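Local structure of orotate phosphoribosyltransferase (2YZK) at residues A[101-106]-A[132-137]. The protein probably transfers a ribosyl phosphate group from 5-phosphoribose 1-diphosphate to orotate, forming orotidine monophosphate in de novo pyrimidine synthesis. Sequence-based numbering, arbitrary orientation.
Sequences EGDPPK and NGYTVG
Tyr134 CG lies anti to the carbonyl carbon, beside the backbone N (chi1 -62°), and the ring beyond it extends to the 101-106 loop, its OH at Pro104 O. The Lys106 chain bends at chi2 (51°) and crosses Tyr134 at about a right angle. The phenol OH donates to Pro104 O at 2.6 Å, a short bond with a C=O...O angle of 142°. Pro104 O and Pro105 O both lie at the ring edge, each 3.4 Å from Tyr134 CE1, while Pro104 CG packs 3.9 Å from that same carbon. Methylenes of Lys106 touch the carbonyl oxygens of Gly133 and Asn132, CE 3.0 Å from Asn132 O. One water donates to Tyr134 OH (2.8 Å) and to Asp103 OD1 (2.6 Å), and accepts a weak bond from Lys106 NZ. Asp103 OD2 forms a salt bridge with Arg33 of the second subunit, so the loop itself reaches the dimer interface. A phenylalanine at Tyr134 would probably leave Pro104 O without this donor and the water without one of its acceptors. The contact joins the loop leading into strand 108-113 to the start of strand 135-141 in the phosphoribosyltransferase fold. Two bonds fix the hydroxyl's direction, and accepting from water probably strengthens its donation to the carbonyl.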
ATOM      1  N   GLU A 101       4.913  10.492   2.795  1.00 10.63           N
ATOM      2  CA  GLU A 101       3.460  10.449   2.846  1.00 11.52           C
ATOM      3  C   GLU A 101       3.002   9.793   4.140  1.00 11.73           C
ATOM      4  O   GLU A 101       3.571   8.801   4.581  1.00 12.36           O
ATOM      5  CB  GLU A 101       2.925   9.716   1.612  1.00 11.96           C
ATOM      6  CG  GLU A 101       3.261  10.470   0.319  1.00 15.49           C
ATOM      7  CD  GLU A 101       2.791   9.779  -0.944  1.00 19.85           C
ATOM      8  OE1 GLU A 101       1.562   9.679  -1.160  1.00 20.79           O
ATOM      9  OE2 GLU A 101       3.657   9.342  -1.734  1.00 20.48           O
ATOM     10  N   GLY A 102       1.979  10.376   4.755  1.00 11.71           N
ATOM     11  CA  GLY A 102       1.483   9.859   6.017  1.00 12.04           C
ATOM     12  C   GLY A 102       1.937  10.772   7.148  1.00 11.86           C
ATOM     13  O   GLY A 102       1.277  10.883   8.180  1.00 11.46           O
ATOM     14  N   ASP A 103       3.078  11.425   6.936  1.00 12.33           N
ATOM     15  CA  ASP A 103       3.656  12.352   7.907  1.00 13.25           C
ATOM     16  C   ASP A 103       3.727  11.824   9.344  1.00 11.86           C
ATOM     17  O   ASP A 103       3.230  12.446  10.284  1.00 12.27           O
ATOM     18  CB  ASP A 103       2.890  13.682   7.868  1.00 16.05           C
ATOM     19  CG  ASP A 103       3.519  14.746   8.751  1.00 20.29           C
ATOM     20  OD1 ASP A 103       4.760  14.890   8.717  1.00 21.22           O
ATOM     21  OD2 ASP A 103       2.768  15.444   9.468  1.00 20.78           O
ATOM     22  N   PRO A 104       4.338  10.650   9.533  1.00 10.56           N
ATOM     23  CA  PRO A 104       4.428  10.132  10.901  1.00 11.13           C
ATOM     24  C   PRO A 104       5.374  11.033  11.701  1.00 11.47           C
ATOM     25  O   PRO A 104       6.190  11.744  11.126  1.00 10.53           O
ATOM     26  CB  PRO A 104       4.983   8.721  10.693  1.00 11.46           C
ATOM     27  CG  PRO A 104       5.808   8.860   9.439  1.00 11.50           C
ATOM     28  CD  PRO A 104       4.913   9.700   8.564  1.00 10.55           C
ATOM     29  N   PRO A 105       5.263  11.027  13.037  1.00 13.35           N
ATOM     30  CA  PRO A 105       6.137  11.865  13.872  1.00 14.32           C
ATOM     31  C   PRO A 105       7.625  11.579  13.650  1.00 15.38           C
ATOM     32  O   PRO A 105       8.014  10.438  13.390  1.00 14.12           O
ATOM     33  CB  PRO A 105       5.691  11.515  15.287  1.00 16.15           C
ATOM     34  CG  PRO A 105       4.224  11.233  15.103  1.00 16.22           C
ATOM     35  CD  PRO A 105       4.223  10.378  13.855  1.00 15.29           C
ATOM     36  N   LYS A 106       8.444  12.625  13.740  1.00 15.57           N
ATOM     37  CA  LYS A 106       9.889  12.496  13.575  1.00 17.45           C
ATOM     38  C   LYS A 106      10.421  11.512  14.603  1.00 15.78           C
ATOM     39  O   LYS A 106      10.010  11.532  15.767  1.00 18.37           O
ATOM     40  CB  LYS A 106      10.574  13.852  13.775  1.00 18.61           C
ATOM     41  CG  LYS A 106      10.706  14.694  12.519  1.00 21.88           C
ATOM     42  CD  LYS A 106       9.389  14.832  11.784  1.00 24.38           C
ATOM     43  CE  LYS A 106       9.554  15.697  10.547  1.00 24.92           C
ATOM     44  NZ  LYS A 106       8.324  15.701   9.724  1.00 28.04           N
ATOM     45  N   ASN A 132      14.133  14.736   5.836  1.00 16.54           N
ATOM     46  CA  ASN A 132      12.908  15.234   6.441  1.00 17.47           C
ATOM     47  C   ASN A 132      12.819  15.040   7.951  1.00 17.30           C
ATOM     48  O   ASN A 132      11.727  15.025   8.517  1.00 17.18           O
ATOM     49  CB  ASN A 132      11.692  14.614   5.744  1.00 19.48           C
ATOM     50  CG  ASN A 132      11.416  15.248   4.388  1.00 21.00           C
ATOM     51  OD1 ASN A 132      10.908  16.365   4.306  1.00 24.64           O
ATOM     52  ND2 ASN A 132      11.764  14.542   3.319  1.00 21.10           N
ATOM     53  N   GLY A 133      13.972  14.883   8.597  1.00 15.67           N
ATOM     54  CA  GLY A 133      13.997  14.745  10.043  1.00 17.44           C
ATOM     55  C   GLY A 133      13.830  13.373  10.666  1.00 15.90           C
ATOM     56  O   GLY A 133      13.587  13.276  11.871  1.00 17.57           O
ATOM     57  N   TYR A 134      13.947  12.317   9.872  1.00 14.57           N
ATOM     58  CA  TYR A 134      13.822  10.963  10.408  1.00 12.36           C
ATOM     59  C   TYR A 134      15.195  10.325  10.461  1.00 12.94           C
ATOM     60  O   TYR A 134      16.126  10.782   9.795  1.00 13.36           O
ATOM     61  CB  TYR A 134      12.942  10.091   9.509  1.00 12.51           C
ATOM     62  CG  TYR A 134      11.520  10.558   9.371  1.00 12.38           C
ATOM     63  CD1 TYR A 134      10.548  10.191  10.304  1.00 11.41           C
ATOM     64  CD2 TYR A 134      11.140  11.374   8.305  1.00 11.17           C
ATOM     65  CE1 TYR A 134       9.223  10.626  10.174  1.00 10.08           C
ATOM     66  CE2 TYR A 134       9.831  11.814   8.170  1.00 11.64           C
ATOM     67  CZ  TYR A 134       8.879  11.439   9.103  1.00 10.86           C
ATOM     68  OH  TYR A 134       7.587  11.892   8.960  1.00 11.55           O
ATOM     69  N   THR A 135      15.328   9.282  11.269  1.00 11.30           N
ATOM     70  CA  THR A 135      16.582   8.555  11.328  1.00 11.89           C
ATOM     71  C   THR A 135      16.230   7.131  10.924  1.00 12.02           C
ATOM     72  O   THR A 135      15.139   6.635  11.238  1.00 12.24           O
ATOM     73  CB  THR A 135      17.227   8.574  12.739  1.00 12.87           C
ATOM     74  OG1 THR A 135      16.368   7.930  13.682  1.00 15.18           O
ATOM     75  CG2 THR A 135      17.491  10.001  13.177  1.00 12.14           C
ATOM     76  N   VAL A 136      17.139   6.484  10.203  1.00 13.18           N
ATOM     77  CA  VAL A 136      16.904   5.124   9.745  1.00 13.56           C
ATOM     78  C   VAL A 136      18.214   4.382   9.518  1.00 14.56           C
ATOM     79  O   VAL A 136      19.114   4.880   8.837  1.00 14.75           O
ATOM     80  CB  VAL A 136      16.062   5.129   8.441  1.00 14.47           C
ATOM     81  CG1 VAL A 136      16.653   6.097   7.430  1.00 15.01           C
ATOM     82  CG2 VAL A 136      15.991   3.732   7.860  1.00 14.78           C
ATOM     83  N   GLY A 137      18.321   3.193  10.102  1.00 14.04           N
ATOM     84  CA  GLY A 137      19.533   2.407   9.947  1.00 13.80           C
ATOM     85  C   GLY A 137      19.257   0.978   9.532  1.00 12.94           C
ATOM     86  O   GLY A 137      20.182   0.186   9.369  1.00 13.27           O
TER
HETATM   87  O   HOH W   1       6.878  14.117   7.391  1.00 22.32           O